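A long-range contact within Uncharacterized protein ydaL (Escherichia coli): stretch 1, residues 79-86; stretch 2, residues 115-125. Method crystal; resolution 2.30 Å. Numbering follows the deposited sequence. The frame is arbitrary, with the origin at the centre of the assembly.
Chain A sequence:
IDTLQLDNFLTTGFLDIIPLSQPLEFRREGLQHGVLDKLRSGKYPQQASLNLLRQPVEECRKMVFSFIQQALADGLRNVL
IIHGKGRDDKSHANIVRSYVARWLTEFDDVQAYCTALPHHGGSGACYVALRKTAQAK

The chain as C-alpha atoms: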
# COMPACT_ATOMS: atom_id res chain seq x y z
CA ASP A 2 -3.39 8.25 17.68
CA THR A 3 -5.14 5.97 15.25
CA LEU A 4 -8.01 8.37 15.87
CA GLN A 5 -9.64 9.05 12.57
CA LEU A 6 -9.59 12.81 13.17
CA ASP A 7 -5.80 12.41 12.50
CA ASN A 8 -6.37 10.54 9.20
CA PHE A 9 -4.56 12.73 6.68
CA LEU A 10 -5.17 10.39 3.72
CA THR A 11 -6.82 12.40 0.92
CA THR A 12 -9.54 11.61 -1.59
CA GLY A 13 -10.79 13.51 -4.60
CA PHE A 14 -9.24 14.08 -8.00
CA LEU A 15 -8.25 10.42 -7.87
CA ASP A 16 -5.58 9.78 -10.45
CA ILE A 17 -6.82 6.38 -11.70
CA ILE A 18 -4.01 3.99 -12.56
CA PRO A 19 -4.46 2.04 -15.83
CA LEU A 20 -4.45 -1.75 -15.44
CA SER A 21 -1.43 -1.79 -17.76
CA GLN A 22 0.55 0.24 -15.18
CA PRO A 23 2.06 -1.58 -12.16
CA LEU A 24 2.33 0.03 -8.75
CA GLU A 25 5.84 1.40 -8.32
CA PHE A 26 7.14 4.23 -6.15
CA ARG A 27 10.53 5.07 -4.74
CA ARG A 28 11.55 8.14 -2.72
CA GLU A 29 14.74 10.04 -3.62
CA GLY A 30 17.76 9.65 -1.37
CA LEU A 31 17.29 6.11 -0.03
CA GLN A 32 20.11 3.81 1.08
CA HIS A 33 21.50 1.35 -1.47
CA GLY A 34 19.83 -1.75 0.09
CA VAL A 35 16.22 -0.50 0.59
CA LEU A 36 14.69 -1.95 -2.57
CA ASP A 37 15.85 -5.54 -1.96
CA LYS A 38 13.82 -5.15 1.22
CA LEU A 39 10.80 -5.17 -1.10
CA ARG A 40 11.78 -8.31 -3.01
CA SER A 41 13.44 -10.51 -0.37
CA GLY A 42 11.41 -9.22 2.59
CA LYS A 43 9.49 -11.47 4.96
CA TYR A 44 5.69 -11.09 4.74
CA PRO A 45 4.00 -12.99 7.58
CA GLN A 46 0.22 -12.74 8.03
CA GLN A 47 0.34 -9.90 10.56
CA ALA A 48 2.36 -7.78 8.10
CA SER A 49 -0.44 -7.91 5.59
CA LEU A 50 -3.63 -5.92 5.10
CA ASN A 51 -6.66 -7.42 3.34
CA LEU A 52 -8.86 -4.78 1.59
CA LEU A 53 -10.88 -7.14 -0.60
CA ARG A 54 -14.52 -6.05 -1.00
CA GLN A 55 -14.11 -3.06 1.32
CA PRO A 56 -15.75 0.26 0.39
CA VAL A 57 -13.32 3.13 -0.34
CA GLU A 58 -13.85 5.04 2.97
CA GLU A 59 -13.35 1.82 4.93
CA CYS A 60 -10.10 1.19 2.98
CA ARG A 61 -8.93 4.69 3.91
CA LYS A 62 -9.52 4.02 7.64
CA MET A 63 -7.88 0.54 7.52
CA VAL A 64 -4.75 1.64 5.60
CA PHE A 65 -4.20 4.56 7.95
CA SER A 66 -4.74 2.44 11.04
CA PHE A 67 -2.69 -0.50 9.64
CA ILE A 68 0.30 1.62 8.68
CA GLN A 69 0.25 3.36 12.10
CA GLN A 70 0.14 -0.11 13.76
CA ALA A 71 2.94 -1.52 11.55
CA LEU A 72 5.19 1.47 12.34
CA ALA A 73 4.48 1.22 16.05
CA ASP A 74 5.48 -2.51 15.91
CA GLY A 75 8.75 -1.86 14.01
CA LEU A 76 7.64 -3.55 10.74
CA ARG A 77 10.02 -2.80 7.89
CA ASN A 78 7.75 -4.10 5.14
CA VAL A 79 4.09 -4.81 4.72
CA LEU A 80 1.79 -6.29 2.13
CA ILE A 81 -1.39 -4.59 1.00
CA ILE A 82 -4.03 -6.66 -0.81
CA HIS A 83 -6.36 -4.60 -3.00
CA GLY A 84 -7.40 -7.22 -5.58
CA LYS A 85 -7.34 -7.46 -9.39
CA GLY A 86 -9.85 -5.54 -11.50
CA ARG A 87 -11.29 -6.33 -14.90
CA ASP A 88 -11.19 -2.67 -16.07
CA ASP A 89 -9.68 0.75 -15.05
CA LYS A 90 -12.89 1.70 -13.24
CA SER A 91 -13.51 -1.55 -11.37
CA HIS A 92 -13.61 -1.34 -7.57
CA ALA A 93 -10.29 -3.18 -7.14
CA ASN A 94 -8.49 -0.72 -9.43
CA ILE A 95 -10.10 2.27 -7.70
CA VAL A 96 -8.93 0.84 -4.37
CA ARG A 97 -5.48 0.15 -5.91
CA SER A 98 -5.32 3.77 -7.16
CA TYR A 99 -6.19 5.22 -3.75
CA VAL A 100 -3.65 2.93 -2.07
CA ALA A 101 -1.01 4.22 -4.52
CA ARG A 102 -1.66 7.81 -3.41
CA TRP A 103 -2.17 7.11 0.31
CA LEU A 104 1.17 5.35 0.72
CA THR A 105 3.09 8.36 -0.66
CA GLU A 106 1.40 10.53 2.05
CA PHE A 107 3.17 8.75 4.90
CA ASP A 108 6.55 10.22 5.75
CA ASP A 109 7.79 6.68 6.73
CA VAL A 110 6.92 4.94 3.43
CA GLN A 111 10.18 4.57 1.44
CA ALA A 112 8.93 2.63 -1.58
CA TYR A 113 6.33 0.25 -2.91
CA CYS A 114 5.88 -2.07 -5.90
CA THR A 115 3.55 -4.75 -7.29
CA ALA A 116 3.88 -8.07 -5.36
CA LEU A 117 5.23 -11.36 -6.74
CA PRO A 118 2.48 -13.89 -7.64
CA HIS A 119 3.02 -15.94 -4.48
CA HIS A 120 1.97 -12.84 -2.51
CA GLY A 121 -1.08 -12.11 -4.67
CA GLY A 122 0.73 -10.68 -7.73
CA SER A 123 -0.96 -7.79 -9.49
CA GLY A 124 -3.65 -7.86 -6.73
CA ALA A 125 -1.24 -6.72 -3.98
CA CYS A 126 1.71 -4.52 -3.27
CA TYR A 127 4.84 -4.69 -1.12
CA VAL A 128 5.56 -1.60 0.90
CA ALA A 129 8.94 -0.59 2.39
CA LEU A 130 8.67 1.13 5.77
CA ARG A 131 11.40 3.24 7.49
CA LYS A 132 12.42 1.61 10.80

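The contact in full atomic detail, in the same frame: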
# COMPACT_ATOMS: atom_id res chain seq x y z
N VAL A 79 5.44 -4.31 4.59
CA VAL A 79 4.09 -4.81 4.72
C VAL A 79 3.53 -5.08 3.35
O VAL A 79 4.06 -4.58 2.34
CB VAL A 79 3.17 -3.86 5.53
CG1 VAL A 79 3.70 -3.75 6.93
CG2 VAL A 79 3.09 -2.45 4.88
N LEU A 80 2.50 -5.92 3.33
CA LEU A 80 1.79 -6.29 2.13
C LEU A 80 0.39 -5.71 2.15
O LEU A 80 -0.36 -5.90 3.11
CB LEU A 80 1.69 -7.83 2.04
CG LEU A 80 0.93 -8.42 0.84
CD1 LEU A 80 1.70 -8.10 -0.44
CD2 LEU A 80 0.84 -9.91 1.04
N ILE A 81 -0.00 -5.01 1.09
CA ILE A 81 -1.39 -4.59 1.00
C ILE A 81 -2.11 -5.28 -0.16
O ILE A 81 -1.66 -5.20 -1.30
CB ILE A 81 -1.54 -3.05 0.90
CG1 ILE A 81 -0.79 -2.33 2.04
CG2 ILE A 81 -3.03 -2.66 0.87
CD1 ILE A 81 -0.79 -0.83 1.85
N ILE A 82 -3.25 -5.90 0.15
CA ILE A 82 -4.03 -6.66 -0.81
C ILE A 82 -5.26 -5.88 -1.24
O ILE A 82 -6.23 -5.74 -0.47
CB ILE A 82 -4.49 -8.03 -0.20
CG1 ILE A 82 -3.30 -8.71 0.52
CG2 ILE A 82 -5.10 -8.94 -1.30
CD1 ILE A 82 -3.68 -9.76 1.58
N HIS A 83 -5.22 -5.37 -2.46
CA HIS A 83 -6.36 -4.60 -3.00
C HIS A 83 -7.23 -5.40 -3.97
O HIS A 83 -8.41 -5.09 -4.13
CB HIS A 83 -5.86 -3.33 -3.67
CG HIS A 83 -4.74 -3.57 -4.63
ND1 HIS A 83 -3.45 -3.19 -4.37
CD2 HIS A 83 -4.73 -4.18 -5.83
CE1 HIS A 83 -2.68 -3.54 -5.38
NE2 HIS A 83 -3.43 -4.16 -6.27
N GLY A 84 -6.66 -6.41 -4.62
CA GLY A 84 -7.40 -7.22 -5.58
C GLY A 84 -7.10 -6.85 -7.02
O GLY A 84 -6.48 -5.82 -7.29
N LYS A 85 -7.54 -7.70 -7.95
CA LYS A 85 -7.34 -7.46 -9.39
C LYS A 85 -8.68 -7.06 -10.01
O LYS A 85 -9.71 -7.63 -9.71
CB LYS A 85 -6.79 -8.72 -10.09
CG LYS A 85 -5.59 -9.39 -9.41
CD LYS A 85 -5.14 -10.65 -10.16
CE LYS A 85 -3.96 -11.35 -9.47
NZ LYS A 85 -3.35 -12.42 -10.39
N GLY A 86 -8.64 -6.04 -10.85
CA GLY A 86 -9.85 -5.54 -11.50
C GLY A 86 -9.93 -5.99 -12.95
O GLY A 86 -8.93 -6.31 -13.56
N THR A 115 4.49 -3.64 -7.13
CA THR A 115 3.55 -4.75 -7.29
C THR A 115 4.19 -6.02 -6.68
O THR A 115 5.40 -6.20 -6.78
CB THR A 115 3.14 -4.89 -8.79
OG1 THR A 115 2.52 -3.67 -9.22
CG2 THR A 115 2.14 -5.98 -8.98
N ALA A 116 3.40 -6.83 -5.98
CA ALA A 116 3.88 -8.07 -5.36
C ALA A 116 4.21 -9.16 -6.38
O ALA A 116 3.73 -9.13 -7.50
CB ALA A 116 2.83 -8.59 -4.40
N LEU A 117 5.04 -10.12 -5.99
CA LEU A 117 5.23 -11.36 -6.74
C LEU A 117 3.94 -12.18 -6.67
O LEU A 117 3.15 -11.98 -5.73
CB LEU A 117 6.42 -12.13 -6.15
CG LEU A 117 7.84 -11.83 -6.66
CD1 LEU A 117 8.02 -10.42 -7.19
CD2 LEU A 117 8.85 -12.09 -5.57
N PRO A 118 3.72 -13.10 -7.62
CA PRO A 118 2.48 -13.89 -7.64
C PRO A 118 2.22 -14.69 -6.36
O PRO A 118 1.06 -14.84 -5.96
CB PRO A 118 2.69 -14.84 -8.82
CG PRO A 118 3.71 -14.07 -9.74
CD PRO A 118 4.62 -13.49 -8.74
N HIS A 119 3.26 -15.15 -5.69
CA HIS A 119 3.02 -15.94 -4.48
C HIS A 119 2.55 -15.08 -3.31
O HIS A 119 2.20 -15.60 -2.26
CB HIS A 119 4.25 -16.80 -4.12
CG HIS A 119 5.39 -16.02 -3.54
ND1 HIS A 119 6.16 -15.15 -4.29
CD2 HIS A 119 5.92 -16.01 -2.29
CE1 HIS A 119 7.10 -14.63 -3.52
NE2 HIS A 119 6.98 -15.13 -2.31
N HIS A 120 2.53 -13.75 -3.51
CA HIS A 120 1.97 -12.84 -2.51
C HIS A 120 0.78 -12.08 -3.09
O HIS A 120 0.43 -11.01 -2.60
CB HIS A 120 3.03 -11.89 -1.94
CG HIS A 120 3.87 -12.50 -0.86
ND1 HIS A 120 5.25 -12.54 -0.93
CD2 HIS A 120 3.53 -13.11 0.30
CE1 HIS A 120 5.72 -13.16 0.14
NE2 HIS A 120 4.70 -13.50 0.91
N GLY A 121 0.12 -12.67 -4.08
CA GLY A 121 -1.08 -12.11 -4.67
C GLY A 121 -0.87 -11.39 -6.00
O GLY A 121 -1.82 -10.96 -6.63
N GLY A 122 0.39 -11.27 -6.42
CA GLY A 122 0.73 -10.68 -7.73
C GLY A 122 0.18 -9.29 -7.94
O GLY A 122 0.21 -8.44 -7.04
N SER A 123 -0.38 -9.08 -9.12
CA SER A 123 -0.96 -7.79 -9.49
C SER A 123 -2.16 -7.36 -8.60
O SER A 123 -2.65 -6.23 -8.70
CB SER A 123 -1.33 -7.78 -10.99
OG SER A 123 -2.61 -8.34 -11.20
N GLY A 124 -2.61 -8.25 -7.71
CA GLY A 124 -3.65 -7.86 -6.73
C GLY A 124 -3.13 -7.31 -5.41
O GLY A 124 -3.92 -7.05 -4.50
N ALA A 125 -1.81 -7.15 -5.28
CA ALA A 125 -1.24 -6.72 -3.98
C ALA A 125 -0.00 -5.92 -4.18
O ALA A 125 0.64 -6.02 -5.24
CB ALA A 125 -0.93 -7.95 -3.10

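A single backbone carbonyl can organise the meeting of two distant chain segments when it faces the point where a strand of the other segment gives way to a loop, and the contact between residues 79-86 and 115-125 of ydaL illustrates the principle well. The carbonyl belongs to Gly 124. Its oxygen accepts two hydrogen bonds from consecutive amides just beyond the strand 79-82: Gly 84 N lies 2.8 Å from Gly 124 O with a nearly straight N-H...O angle of 168°, whereas His 83 N lies 2.9 Å from Gly 124 O at a more bent 131°. The two amides share one acceptor, and the bond from Gly 84 is the straighter.

The side chain of His 83 adds a third, longer hydrogen bond, from NE2 to Ser 123 O at 3.3 Å and 157°. The acceptor lies at the ring edge, near the ring plane, where an N-H bond naturally points. Gly 124 O is almost as close to His 83 NE2, at 3.4 Å, but it sits over a ring face, together with Ala 125 CA, and the angle is too poor for a hydrogen bond. Proximity alone would therefore be a misleading guide; direction separates the two carbonyls. Although the CA-to-CB bond of His 83 points sideways, the end of the side chain comes nearer to the second stretch, with chi1 at 49° (p).

Weaker backbone contacts extend the pattern. Ile 82 and Ala 125 form an antiparallel, non-hydrogen-bonded bridge pair, their CA atoms 4.2 Å apart. Beside it, Ala 125 CA approaches Ile 81 O at 3.1 Å in a CA-H...O contact, and Gly 124 CA makes another with Gly 84 O at 3.5 Å. The closeness at Gly 124 depends on its lack of a side chain: a CB built there would fall a tight 3.2 Å from Lys 85 CG and 3.4 Å from Gly 84 C.

The second stretch is held in shape by its own backbone. Gly 124 N bonds to Gly 121 O and Ala 125 N to Gly 122 O, each at 3.0 Å, so the turn leading into the contact is internally braced. Ala 116 N also bonds to Ala 125 O at 3.0 Å, linking the two ends of the loop.

Around this polar centre the packing is modest, and the two stretches together bury 431 Å². Leu 80, pointing toward the second stretch, brings CD1 to 3.7 Å from Ala 125 CB and 4.1 Å from Ala 116 CB. Leu 80 also packs on His 120, with both Leu 80 CD1 and Leu 80 CD2 within 4.3 Å of His 120 CB. Ile 82 and Ala 125 project to the same face of the sheet, where Ile 82 CG1 is 4.4 Å from Ala 125 CB. On the exposed side, the extended Lys 85 chain packs mainly through its methylenes, with CD 3.6 Å from Ser 123 OG and CE 3.6 Å from Gly 121 O.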